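Local coordinates for surface layer protein (Geobacillus stearothermophilus, PDB 4UJ8), which probably self-assembles into the surface layer of the bacterial cell and binds calcium, this chain being its domains 6 and 7, at residues T122-K127 / S226-I231; D129-D134 / I233-P238; D140-L145 / A203-L208; S177-I182 / L218-N223; D186-G191 / V210-T215. All coordinates share one frame; numbering follows the deposited sequence. Where two conformers were deposited one is given.

Contact 1: residues T122-K127 / S226-I231; sequences TVVTKK and SKIAPI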
# COMPACT_ATOMS: atom_id res chain seq x y z
N THR A 122 -9.25 -3.31 7.89
CA THR A 122 -10.04 -2.13 8.27
C THR A 122 -10.98 -2.40 9.44
O THR A 122 -11.22 -1.51 10.26
CB THR A 122 -10.84 -1.62 7.06
OG1 THR A 122 -9.92 -1.31 6.01
CG2 THR A 122 -11.63 -0.37 7.43
N VAL A 123 -11.51 -3.61 9.52
CA VAL A 123 -12.39 -3.99 10.62
C VAL A 123 -11.91 -5.29 11.22
O VAL A 123 -11.61 -6.23 10.49
CB VAL A 123 -13.85 -4.17 10.16
CG1 VAL A 123 -14.71 -4.78 11.26
CG2 VAL A 123 -14.43 -2.84 9.71
N VAL A 124 -11.81 -5.34 12.54
CA VAL A 124 -11.50 -6.60 13.22
C VAL A 124 -12.53 -6.83 14.32
O VAL A 124 -12.81 -5.92 15.11
CB VAL A 124 -10.09 -6.61 13.82
CG1 VAL A 124 -9.83 -7.95 14.52
CG2 VAL A 124 -9.05 -6.37 12.73
N THR A 125 -13.13 -8.02 14.34
CA THR A 125 -14.09 -8.38 15.38
C THR A 125 -13.83 -9.77 15.95
O THR A 125 -13.32 -10.65 15.25
CB THR A 125 -15.54 -8.37 14.86
OG1 THR A 125 -15.66 -9.28 13.76
CG2 THR A 125 -15.94 -6.97 14.41
N LYS A 126 -14.20 -9.96 17.21
CA LYS A 126 -14.12 -11.28 17.82
C LYS A 126 -15.44 -12.01 17.65
O LYS A 126 -16.52 -11.40 17.61
CB LYS A 126 -13.75 -11.18 19.32
CG LYS A 126 -14.82 -10.55 20.21
CD LYS A 126 -14.38 -10.50 21.68
CE LYS A 126 -15.33 -9.59 22.49
NZ LYS A 126 -15.03 -9.55 23.95
N LYS A 127 -15.35 -13.33 17.55
CA LYS A 127 -16.52 -14.19 17.37
C LYS A 127 -17.11 -14.56 18.73
O LYS A 127 -18.31 -14.42 18.96
CB LYS A 127 -16.15 -15.45 16.59
CG LYS A 127 -15.67 -15.19 15.17
CD LYS A 127 -15.19 -16.48 14.51
CE LYS A 127 -14.90 -16.27 13.03
NZ LYS A 127 -14.24 -17.45 12.41
N SER A 226 -5.90 2.93 12.48
CA SER A 226 -7.02 2.03 12.23
C SER A 226 -8.29 2.39 12.99
O SER A 226 -9.38 1.99 12.60
CB SER A 226 -6.64 0.59 12.59
OG SER A 226 -6.56 0.46 14.01
N LYS A 227 -8.13 3.09 14.11
CA LYS A 227 -9.23 3.47 15.00
C LYS A 227 -10.02 2.28 15.54
O LYS A 227 -11.15 2.44 16.00
CB LYS A 227 -10.19 4.43 14.28
CG LYS A 227 -9.52 5.68 13.73
CD LYS A 227 -9.30 6.71 14.82
CE LYS A 227 -8.30 7.76 14.39
NZ LYS A 227 -7.98 8.69 15.51
N ILE A 228 -9.44 1.09 15.48
CA ILE A 228 -10.11 -0.10 16.01
C ILE A 228 -9.95 -0.15 17.53
O ILE A 228 -8.85 0.04 18.04
CB ILE A 228 -9.54 -1.39 15.38
CG1 ILE A 228 -9.68 -1.33 13.85
CG2 ILE A 228 -10.24 -2.62 15.94
CD1 ILE A 228 -9.04 -2.51 13.12
N ALA A 229 -11.06 -0.36 18.24
CA ALA A 229 -11.05 -0.38 19.70
C ALA A 229 -10.48 -1.70 20.21
O ALA A 229 -10.51 -2.70 19.50
CB ALA A 229 -12.46 -0.15 20.25
N PRO A 230 -9.94 -1.71 21.45
CA PRO A 230 -9.34 -2.95 21.96
C PRO A 230 -10.33 -4.10 21.98
O PRO A 230 -11.52 -3.89 22.19
CB PRO A 230 -8.92 -2.57 23.38
CG PRO A 230 -8.66 -1.11 23.31
CD PRO A 230 -9.72 -0.58 22.37
N ILE A 231 -9.83 -5.31 21.76
CA ILE A 231 -10.67 -6.50 21.78
C ILE A 231 -10.14 -7.43 22.86
O ILE A 231 -8.95 -7.77 22.85
CB ILE A 231 -10.67 -7.24 20.42
CG1 ILE A 231 -11.19 -6.32 19.31
CG2 ILE A 231 -11.50 -8.50 20.50
CD1 ILE A 231 -11.21 -6.99 17.93
O HOH W 1 -9.88 0.66 10.02
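Ile228 and Ile231 both point at Val124, and Val124 points at them, where two sheets meet. Val124 belongs to the small antiparallel sheet of strands 123-126 and 149-152. Through Phe222 it packs on the side of the mixed four-stranded sheet. Strand 123-126 and the connection from strand 214-222 to strand 231-237 run nearly parallel here, yet the two segments lie too far apart for direct backbone pairing. Side chains fill the gap.

The tight part is apolar. Val124 divides its two methyl groups between the two isoleucines. CG1 meets Ile231 CD1 at 3.8 Å, and CG2 meets Ile228 CD1 at 3.9 Å. In both pairs the side chains cross at about a right angle. The end of Ile231 also presses on the backbone, with CD1 3.4 Å from Val124 O. Val124 CG1 lies anti to the backbone N (chi1 -180°), and this turns its two methyls toward different partners. Phe222 touches all three side chains, while Leu149 and Ile151 also pack on Val124.

The outer ends are looser. Lys126 slides past Ile231 in the opposite direction, and its aliphatic part rests on the CG2 methyl. Its NZ continues to a salt bridge with Asp129 and a hydrogen bond to Ala232 O. The pairing with strand 149-152 has a classic beta bulge, Thr122 and Val123 both facing Lys152. At this end a water bridges the two backbones. It donates to Thr122 O at 2.6 Å and to Ser226 O at 2.9 Å. Beside it Ser226 closes an ST turn, its OG accepting from Ile228 N at 3.3 Å with an N-H...O angle of 170°.

Contact 2: residues D129-D134 / I233-P238; sequences DLIELD and ITVKAP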
# COMPACT_ATOMS: atom_id res chain seq x y z
N ASP A 129 -16.38 -14.59 23.24
CA ASP A 129 -15.67 -13.93 24.34
C ASP A 129 -14.61 -14.83 24.96
O ASP A 129 -13.69 -14.35 25.62
CB ASP A 129 -16.65 -13.49 25.43
CG ASP A 129 -17.55 -12.36 24.98
OD1 ASP A 129 -17.28 -11.77 23.91
OD2 ASP A 129 -18.52 -12.05 25.71
N LEU A 130 -14.77 -16.13 24.75
CA LEU A 130 -13.91 -17.13 25.37
C LEU A 130 -13.41 -18.14 24.35
O LEU A 130 -14.16 -18.56 23.47
CB LEU A 130 -14.68 -17.85 26.49
CG LEU A 130 -14.11 -19.16 27.03
CD1 LEU A 130 -12.83 -18.92 27.81
CD2 LEU A 130 -15.13 -19.89 27.89
N ILE A 131 -12.15 -18.54 24.46
CA ILE A 131 -11.71 -19.76 23.78
C ILE A 131 -11.00 -20.69 24.75
O ILE A 131 -10.39 -20.25 25.72
CB ILE A 131 -10.78 -19.46 22.61
CG1 ILE A 131 -9.58 -18.64 23.07
CG2 ILE A 131 -11.54 -18.74 21.51
CD1 ILE A 131 -8.49 -18.50 21.99
N GLU A 132 -11.09 -21.98 24.47
CA GLU A 132 -10.49 -23.01 25.31
C GLU A 132 -9.53 -23.85 24.48
O GLU A 132 -9.90 -24.36 23.43
CB GLU A 132 -11.57 -23.89 25.94
CG GLU A 132 -11.05 -24.82 27.02
CD GLU A 132 -12.17 -25.51 27.79
OE1 GLU A 132 -13.12 -24.81 28.21
OE2 GLU A 132 -12.09 -26.74 27.97
N LEU A 133 -8.30 -23.98 24.95
CA LEU A 133 -7.31 -24.77 24.23
C LEU A 133 -7.41 -26.23 24.60
O LEU A 133 -7.87 -26.57 25.70
CB LEU A 133 -5.90 -24.25 24.51
CG LEU A 133 -5.71 -22.74 24.46
CD1 LEU A 133 -4.29 -22.39 24.82
CD2 LEU A 133 -6.11 -22.17 23.10
N ASP A 134 -7.00 -27.09 23.68
CA ASP A 134 -6.85 -28.51 23.95
C ASP A 134 -5.52 -28.96 23.35
O ASP A 134 -4.69 -28.13 22.98
CB ASP A 134 -8.02 -29.31 23.37
CG ASP A 134 -8.31 -28.96 21.93
OD1 ASP A 134 -7.37 -28.62 21.19
OD2 ASP A 134 -9.49 -29.03 21.51
N ILE A 233 -10.28 -11.10 24.73
CA ILE A 233 -10.67 -12.49 24.63
C ILE A 233 -10.11 -13.28 25.82
O ILE A 233 -8.91 -13.21 26.11
CB ILE A 233 -10.17 -13.12 23.32
CG1 ILE A 233 -10.74 -12.36 22.12
CG2 ILE A 233 -10.55 -14.59 23.26
CD1 ILE A 233 -10.03 -12.65 20.79
N THR A 234 -10.99 -13.99 26.52
CA THR A 234 -10.59 -14.87 27.61
C THR A 234 -10.10 -16.19 27.03
O THR A 234 -10.76 -16.78 26.18
CB THR A 234 -11.75 -15.13 28.58
OG1 THR A 234 -12.21 -13.88 29.12
CG2 THR A 234 -11.30 -16.04 29.73
N VAL A 235 -8.94 -16.64 27.49
CA VAL A 235 -8.35 -17.89 27.01
C VAL A 235 -8.22 -18.87 28.17
O VAL A 235 -7.55 -18.57 29.15
CB VAL A 235 -6.96 -17.67 26.39
CG1 VAL A 235 -6.38 -19.01 25.91
CG2 VAL A 235 -7.02 -16.66 25.22
N LYS A 236 -8.85 -20.03 28.06
CA LYS A 236 -8.61 -21.07 29.05
C LYS A 236 -7.61 -22.10 28.55
O LYS A 236 -7.79 -22.70 27.49
CB LYS A 236 -9.90 -21.78 29.45
CG LYS A 236 -9.64 -22.87 30.48
CD LYS A 236 -10.92 -23.43 31.06
CE LYS A 236 -10.62 -24.32 32.26
NZ LYS A 236 -11.87 -24.88 32.85
N ALA A 237 -6.55 -22.29 29.33
CA ALA A 237 -5.54 -23.28 29.01
C ALA A 237 -5.57 -24.35 30.10
O ALA A 237 -4.87 -24.25 31.10
CB ALA A 237 -4.16 -22.63 28.91
N PRO A 238 -6.41 -25.38 29.91
CA PRO A 238 -6.67 -26.38 30.95
C PRO A 238 -5.46 -27.26 31.24
O PRO A 238 -4.54 -27.32 30.41
CB PRO A 238 -7.83 -27.20 30.38
CG PRO A 238 -7.72 -27.04 28.91
CD PRO A 238 -7.15 -25.67 28.67
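Asp129 starts the pairing through its backbone, with its O accepting from Thr234 N. Leu130 follows. Its CD1 curls back over the neighbouring strand, 3.4 Å from Thr234 O and 3.8 Å from Thr234 CG2. The leucine CG is anti to the backbone N (chi1 165°), and the turn at chi2 then brings CD1 over the partner.

Ile131 uses both of its backbone polar atoms. Its N donates to Thr234 O at 2.8 Å, and its O accepts from Lys236 N at 2.8 Å. On the buried face its side chain lies beside Val235, pointing the same way, with CG1 3.9 Å from Val235 CG2.

Glu132 returns to the face of Leu130. It runs alongside Lys236, both chains extended, but the charged ends stay apart, OE1 to NZ 4.8 Å. The pairing here is mostly aliphatic. Leu133 N closes the ladder on Lys236 O with a nearly straight bond of 173°. The leucine side chain crosses Val235 at a slant and touches Ala237 CB. Leu133 O lies 3.2 Å from Pro238 CD.

Ile131 thus bonds to the residues on both sides of its partner Val235. This is the ladder of a parallel beta pair, here joining edge strand 130-132 to strand 231-237 in a mixed four-stranded sheet.

Contact 3: residues D140-L145 / A203-L208; sequences DALAKL and ASISGL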
# COMPACT_ATOMS: atom_id res chain seq x y z
N ASP A 140 -0.06 -23.37 22.46
CA ASP A 140 0.08 -22.00 21.95
C ASP A 140 -1.28 -21.48 21.48
O ASP A 140 -1.95 -22.12 20.67
CB ASP A 140 1.11 -21.96 20.83
CG ASP A 140 1.52 -20.55 20.47
OD1 ASP A 140 0.63 -19.74 20.11
OD2 ASP A 140 2.72 -20.24 20.56
N ALA A 141 -1.70 -20.34 22.01
CA ALA A 141 -3.05 -19.83 21.78
C ALA A 141 -3.27 -19.08 20.46
O ALA A 141 -4.41 -18.77 20.12
CB ALA A 141 -3.46 -18.91 22.94
N LEU A 142 -2.20 -18.79 19.72
CA LEU A 142 -2.33 -17.87 18.59
C LEU A 142 -3.28 -18.38 17.51
O LEU A 142 -4.11 -17.62 17.01
CB LEU A 142 -0.97 -17.55 17.97
CG LEU A 142 -1.02 -16.51 16.85
CD1 LEU A 142 -1.68 -15.21 17.31
CD2 LEU A 142 0.36 -16.22 16.28
N ALA A 143 -3.17 -19.66 17.14
CA ALA A 143 -4.01 -20.18 16.07
C ALA A 143 -5.49 -20.09 16.45
O ALA A 143 -6.31 -19.61 15.66
CB ALA A 143 -3.62 -21.62 15.73
N LYS A 144 -5.83 -20.50 17.67
CA LYS A 144 -7.22 -20.47 18.11
C LYS A 144 -7.71 -19.04 18.33
O LYS A 144 -8.89 -18.74 18.14
CB LYS A 144 -7.40 -21.31 19.38
CG LYS A 144 -8.85 -21.62 19.70
CD LYS A 144 -8.98 -22.80 20.65
CE LYS A 144 -9.04 -24.11 19.90
NZ LYS A 144 -9.23 -25.28 20.82
N LEU A 145 -6.80 -18.15 18.72
CA LEU A 145 -7.19 -16.76 18.88
C LEU A 145 -7.49 -16.14 17.51
O LEU A 145 -8.45 -15.38 17.36
CB LEU A 145 -6.09 -15.96 19.58
CG LEU A 145 -6.38 -14.48 19.82
CD1 LEU A 145 -6.80 -14.25 21.24
CD2 LEU A 145 -5.15 -13.65 19.50
N ALA A 203 4.04 -22.09 8.60
CA ALA A 203 3.02 -23.12 8.35
C ALA A 203 2.21 -23.37 9.62
O ALA A 203 1.00 -23.57 9.55
CB ALA A 203 3.67 -24.42 7.87
N SER A 204 2.89 -23.34 10.76
CA SER A 204 2.24 -23.40 12.07
C SER A 204 2.49 -22.11 12.86
O SER A 204 3.58 -21.91 13.39
CB SER A 204 2.74 -24.60 12.87
OG SER A 204 4.16 -24.58 12.97
N ILE A 205 1.48 -21.25 12.95
CA ILE A 205 1.71 -19.96 13.59
C ILE A 205 1.84 -20.13 15.10
O ILE A 205 1.30 -21.07 15.70
CB ILE A 205 0.60 -18.94 13.27
CG1 ILE A 205 -0.75 -19.40 13.81
CG2 ILE A 205 0.53 -18.67 11.74
CD1 ILE A 205 -1.83 -18.34 13.70
N SER A 206 2.59 -19.23 15.71
CA SER A 206 2.91 -19.33 17.11
C SER A 206 3.23 -17.98 17.69
O SER A 206 3.48 -17.03 16.96
CB SER A 206 4.11 -20.25 17.31
OG SER A 206 5.26 -19.67 16.73
N GLY A 207 3.24 -17.90 19.02
CA GLY A 207 3.66 -16.68 19.66
C GLY A 207 2.86 -16.32 20.90
O GLY A 207 3.16 -15.32 21.55
N LEU A 208 1.85 -17.12 21.21
CA LEU A 208 1.13 -17.00 22.48
C LEU A 208 1.30 -18.28 23.28
O LEU A 208 0.33 -18.98 23.60
CB LEU A 208 -0.35 -16.69 22.25
CG LEU A 208 -0.63 -15.28 21.70
CD1 LEU A 208 -2.08 -15.15 21.32
CD2 LEU A 208 -0.24 -14.23 22.73
O HOH W 2 -0.64 -21.13 17.75
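Leu208, Leu142 and Ile205 bury the most surface where the start of helix 142-147 meets the loop between strands 179-184 and 214-222, in the second, C-terminal domain of the chain. Leu208 lies against the first turn. Its CD1 touches Leu142 CD1 at 4.0 Å and Leu145 CD2 at 3.9 Å, crossing both side chains at about a right angle. Its backbone joins in as well, with its O accepting from Ala141 N.

Leu142 is held between two parts of the loop. Its CG meets Ile205 CD1 at 3.7 Å, again at about a right angle, and its CD2 is 3.3 Å from Ser206 O. Ile205 places CG1 between its own backbone N and carbonyl carbon (chi1 64°), and from there CD1 also reaches Ala143 CA.

Asp140 supplies the polar half. OD2 takes Gly207 N at 2.8 Å. OD1 takes Leu208 N at 3.1 Å and also Leu142 N at 3.0 Å. Both loop donors come from the syn side, Gly207 N 19° and Leu208 N 31° out of the carboxylate plane.

One carboxylate thus accepts a capping bond at the turn leading into the helix and grips two successive loop amides. Three N-H groups directed at it would be expected to favour its ionised form.

Contact 4: residues S177-I182 / L218-N223; sequences SVLSGI and LTLVFN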
# COMPACT_ATOMS: atom_id res chain seq x y z
N SER A 177 -0.60 -6.07 10.72
CA SER A 177 -0.48 -4.77 10.06
C SER A 177 -1.20 -3.66 10.85
O SER A 177 -0.88 -2.48 10.67
CB SER A 177 -1.03 -4.83 8.63
OG SER A 177 -2.45 -4.83 8.60
N VAL A 178 -2.16 -4.03 11.69
CA VAL A 178 -2.94 -3.05 12.46
C VAL A 178 -2.83 -3.26 13.97
O VAL A 178 -3.34 -2.44 14.75
CB VAL A 178 -4.44 -3.06 12.08
CG1 VAL A 178 -4.66 -2.53 10.66
CG2 VAL A 178 -5.04 -4.44 12.25
N LEU A 179 -2.21 -4.36 14.39
CA LEU A 179 -2.05 -4.68 15.82
C LEU A 179 -0.89 -3.94 16.47
O LEU A 179 0.22 -3.92 15.93
CB LEU A 179 -1.84 -6.19 15.98
CG LEU A 179 -2.04 -6.84 17.35
CD1 LEU A 179 -3.46 -6.68 17.88
CD2 LEU A 179 -1.67 -8.31 17.23
N SER A 180 -1.12 -3.34 17.64
CA SER A 180 -0.05 -2.62 18.33
C SER A 180 0.56 -3.44 19.48
O SER A 180 1.72 -3.24 19.85
CB SER A 180 -0.56 -1.28 18.89
OG SER A 180 -0.68 -0.31 17.87
N GLY A 181 -0.23 -4.35 20.03
CA GLY A 181 0.24 -5.21 21.10
C GLY A 181 -0.88 -6.07 21.66
O GLY A 181 -2.06 -5.84 21.38
N ILE A 182 -0.49 -7.07 22.45
CA ILE A 182 -1.45 -7.93 23.14
C ILE A 182 -1.14 -7.94 24.63
O ILE A 182 -0.05 -8.30 25.05
CB ILE A 182 -1.42 -9.39 22.60
CG1 ILE A 182 -1.81 -9.44 21.12
CG2 ILE A 182 -2.31 -10.29 23.45
CD1 ILE A 182 -1.72 -10.85 20.53
N LEU A 218 -6.81 -11.93 27.22
CA LEU A 218 -5.90 -11.30 26.28
C LEU A 218 -6.60 -10.11 25.65
O LEU A 218 -7.69 -10.24 25.09
CB LEU A 218 -5.45 -12.29 25.20
CG LEU A 218 -4.61 -13.48 25.68
CD1 LEU A 218 -4.06 -14.27 24.49
CD2 LEU A 218 -3.47 -13.03 26.57
N THR A 219 -5.98 -8.94 25.75
CA THR A 219 -6.53 -7.74 25.15
C THR A 219 -5.66 -7.31 23.98
O THR A 219 -4.48 -6.97 24.14
CB THR A 219 -6.65 -6.57 26.15
OG1 THR A 219 -7.33 -7.02 27.33
CG2 THR A 219 -7.41 -5.40 25.54
N LEU A 220 -6.26 -7.35 22.80
CA LEU A 220 -5.60 -6.89 21.59
C LEU A 220 -5.75 -5.38 21.47
O LEU A 220 -6.86 -4.87 21.59
CB LEU A 220 -6.19 -7.57 20.36
CG LEU A 220 -5.88 -9.04 20.07
CD1 LEU A 220 -6.35 -9.98 21.17
CD2 LEU A 220 -6.50 -9.42 18.73
N VAL A 221 -4.65 -4.67 21.26
CA VAL A 221 -4.69 -3.22 21.11
C VAL A 221 -4.20 -2.86 19.71
O VAL A 221 -3.16 -3.36 19.27
CB VAL A 221 -3.85 -2.49 22.17
CG1 VAL A 221 -3.85 -0.99 21.94
CG2 VAL A 221 -4.39 -2.80 23.55
N PHE A 222 -4.95 -2.00 19.03
CA PHE A 222 -4.68 -1.70 17.63
C PHE A 222 -4.09 -0.30 17.45
O PHE A 222 -4.17 0.52 18.35
CB PHE A 222 -5.96 -1.85 16.82
CG PHE A 222 -6.55 -3.24 16.89
CD1 PHE A 222 -7.39 -3.62 17.94
CD2 PHE A 222 -6.25 -4.18 15.91
CE1 PHE A 222 -7.92 -4.89 17.99
CE2 PHE A 222 -6.78 -5.45 15.96
CZ PHE A 222 -7.61 -5.82 17.00
N ASN A 223 -3.48 -0.04 16.29
CA ASN A 223 -2.84 1.25 16.10
C ASN A 223 -3.88 2.37 15.97
O ASN A 223 -5.07 2.11 15.77
CB ASN A 223 -1.89 1.23 14.90
CG ASN A 223 -2.57 0.90 13.59
OD1 ASN A 223 -3.74 1.23 13.39
ND2 ASN A 223 -1.83 0.27 12.68
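Leu179 and Phe222 meet over a ring face. Leu179 CD1 stands 4.0 Å above the Phe222 plane, offset toward the rim. The same methyl lies 3.8 Å from Leu220 CB, and the leucine side chains pass each other at a slant. CG of Leu179 is anti to the backbone N (chi1 -163°), and from there CD1 swings back to the opposing strand although CB points away from it. At the ring edge, Val178 CG2 lies 3.9 Å from Phe222 CD2. Val178 O also lies at the edge, near the ring plane. Outside the pair, Ile228 and Ile231 pack on Phe222 too.

The backbones form an antiparallel pair of strands 179-182 and 218-222, interrupted by a classic beta bulge. Ser180 and Gly181 both face Val221. Val221 O therefore takes two donors: Ser180 N at 2.6 Å, lying in the carbonyl plane, and Gly181 N at 3.2 Å, tilted 20° from it. The register slips by one residue here. Val221 N answers with a bond to Gly181 O at 2.8 Å. Before the bulge, Val178 O accepts from Asn223 N, where helix 170-178 passes into the strand.

Beyond the bulge Ile182 pairs with Leu220 as a non-hydrogen-bonded pair, and both side chains go to one face of the sheet. At the opposite end, Asn223 folds its amide back along Val178, and its ND2 comes to 3.5 Å from Val178 CA.

Contact 5: residues D186-G191 / V210-T215; sequences DTSVIG and VKKAGT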
# COMPACT_ATOMS: atom_id res chain seq x y z
N ASP A 186 -2.47 -12.16 32.98
CA ASP A 186 -1.54 -12.92 33.82
C ASP A 186 -0.38 -13.43 32.97
O ASP A 186 -0.47 -14.49 32.33
CB ASP A 186 -2.26 -14.08 34.51
CG ASP A 186 -1.43 -14.72 35.61
OD1 ASP A 186 -0.21 -14.44 35.67
OD2 ASP A 186 -1.98 -15.51 36.40
N THR A 187 0.72 -12.68 32.96
CA THR A 187 1.87 -13.00 32.11
C THR A 187 2.53 -14.33 32.50
O THR A 187 3.30 -14.89 31.72
CB THR A 187 2.92 -11.89 32.17
OG1 THR A 187 3.32 -11.68 33.53
CG2 THR A 187 2.35 -10.58 31.60
N SER A 188 2.23 -14.85 33.68
CA SER A 188 2.81 -16.13 34.08
C SER A 188 2.09 -17.30 33.41
O SER A 188 2.60 -18.41 33.38
CB SER A 188 2.79 -16.29 35.61
OG SER A 188 1.50 -16.61 36.10
N VAL A 189 0.90 -17.03 32.87
CA VAL A 189 0.12 -18.06 32.18
C VAL A 189 0.39 -17.99 30.68
O VAL A 189 0.77 -18.99 30.06
CB VAL A 189 -1.38 -17.92 32.46
CG1 VAL A 189 -2.20 -18.90 31.62
CG2 VAL A 189 -1.67 -18.11 33.96
N ILE A 190 0.19 -16.81 30.11
CA ILE A 190 0.56 -16.50 28.74
C ILE A 190 1.22 -15.14 28.76
O ILE A 190 0.67 -14.20 29.36
CB ILE A 190 -0.66 -16.48 27.78
CG1 ILE A 190 -1.18 -17.90 27.58
CG2 ILE A 190 -0.28 -15.84 26.42
CD1 ILE A 190 -2.53 -17.97 26.86
N GLY A 191 2.39 -15.02 28.15
CA GLY A 191 3.10 -13.75 28.09
C GLY A 191 2.39 -12.70 27.26
O GLY A 191 1.70 -13.02 26.30
N VAL A 210 1.79 -21.05 26.08
CA VAL A 210 1.25 -21.31 27.41
C VAL A 210 2.40 -21.67 28.33
O VAL A 210 3.18 -22.58 28.02
CB VAL A 210 0.20 -22.45 27.40
CG1 VAL A 210 -0.28 -22.77 28.82
CG2 VAL A 210 -0.98 -22.07 26.51
N LYS A 211 2.53 -20.94 29.42
CA LYS A 211 3.63 -21.19 30.36
C LYS A 211 3.19 -22.16 31.45
O LYS A 211 4.00 -22.96 31.94
CB LYS A 211 4.12 -19.88 30.97
CG LYS A 211 4.78 -18.93 29.97
CD LYS A 211 4.79 -17.49 30.51
CE LYS A 211 6.07 -16.75 30.15
NZ LYS A 211 6.10 -15.37 30.74
N LYS A 212 1.92 -22.09 31.84
CA LYS A 212 1.34 -23.00 32.82
C LYS A 212 -0.17 -23.00 32.66
O LYS A 212 -0.72 -22.09 32.05
CB LYS A 212 1.73 -22.60 34.25
CG LYS A 212 0.89 -21.48 34.83
CD LYS A 212 1.25 -21.20 36.29
CE LYS A 212 1.43 -19.70 36.50
NZ LYS A 212 1.57 -19.31 37.93
N ALA A 213 -0.84 -24.01 33.19
CA ALA A 213 -2.28 -24.11 33.06
C ALA A 213 -2.95 -22.93 33.74
O ALA A 213 -2.49 -22.47 34.78
CB ALA A 213 -2.79 -25.42 33.64
N GLY A 214 -4.04 -22.44 33.15
CA GLY A 214 -4.77 -21.34 33.75
C GLY A 214 -5.67 -20.61 32.78
O GLY A 214 -5.91 -21.07 31.66
N THR A 215 -6.17 -19.46 33.22
CA THR A 215 -7.11 -18.70 32.43
C THR A 215 -6.70 -17.25 32.47
O THR A 215 -6.46 -16.70 33.55
CB THR A 215 -8.55 -18.86 32.96
OG1 THR A 215 -8.94 -20.24 32.84
CG2 THR A 215 -9.53 -18.00 32.16
O HOH W 3 -4.55 -16.00 36.14
O HOH W 4 -0.50 -17.08 38.63
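Lys211 reaches along the helical stretch 187-189 and meets it at two points. Its backbone N donates to Val189 O at 2.7 Å, nearly straight at 176°. Its NZ donates to Thr187 O at 3.0 Å, tilted 30° from the carbonyl plane. Between these bonds the aliphatic part of the chain runs past Ser188 O, with CB 3.2 Å away. A bend at chi3 brings NZ back to the backbone.

Lys212 meets Ser188, with Lys212 CE 3.1 Å from Ser188 OG. Val189 buries the largest area. Its CG1 packs near Lys212 O and against Gly214. A CB on Gly214 would come tight on Val189 CG2, and its backbone angles by themselves call for glycine. Ile190 lies against Val210, mainly through CG1.

Asp186 opens the segment with an Asx turn. Asp186 OD1 accepts from Ser188 N two residues on, and also from Ser188 OG at 2.8 Å. Both donors lie on the same face of the carboxylate, about 40° out of its plane. The backbone O of Asp186 accepts from Val189 N and, over a longer distance, from Ile190 N. These bonds probably hold the two carbonyls that receive Lys211.

Further out, one water donates to Asp186 OD2 at 2.6 Å and, over a longer distance, to Thr215 O. Another donates to Asp186 OD2 and accepts from Lys212 NZ at 3.1 Å. It bridges two opposite charges that do not touch. Lys212 N is buried here with no partner in the model. On strand 214-222, Val216 is touched by Val189 and Ile190. Ser184 OG bonds to both Asp186 N and Ile190 O.

How the contacts relate
All five contacts lie in the C-terminal domain of this chain. Contacts 2, 4 and 5 involve one mixed sheet, ordered 130-132, 231-237, 214-222, 179-184. Contact 2 joins its first two strands and contact 4 its last two, their centres about 18 Å apart. Contact 5 adds the loop that leads into strand 214-222. The centres of contacts 5 and 2 are about 11 Å apart. Contact 1 brings in strand 123-126, and its centre is about 9 Å from that of contact 4. Contact 3 packs helix 142-147 and a loop against the sheet through Leu145 and Leu208. First segments follow one another from contact 1 to 5. Contacts 1 and 2 thus tie the domain's early strands to its chain end.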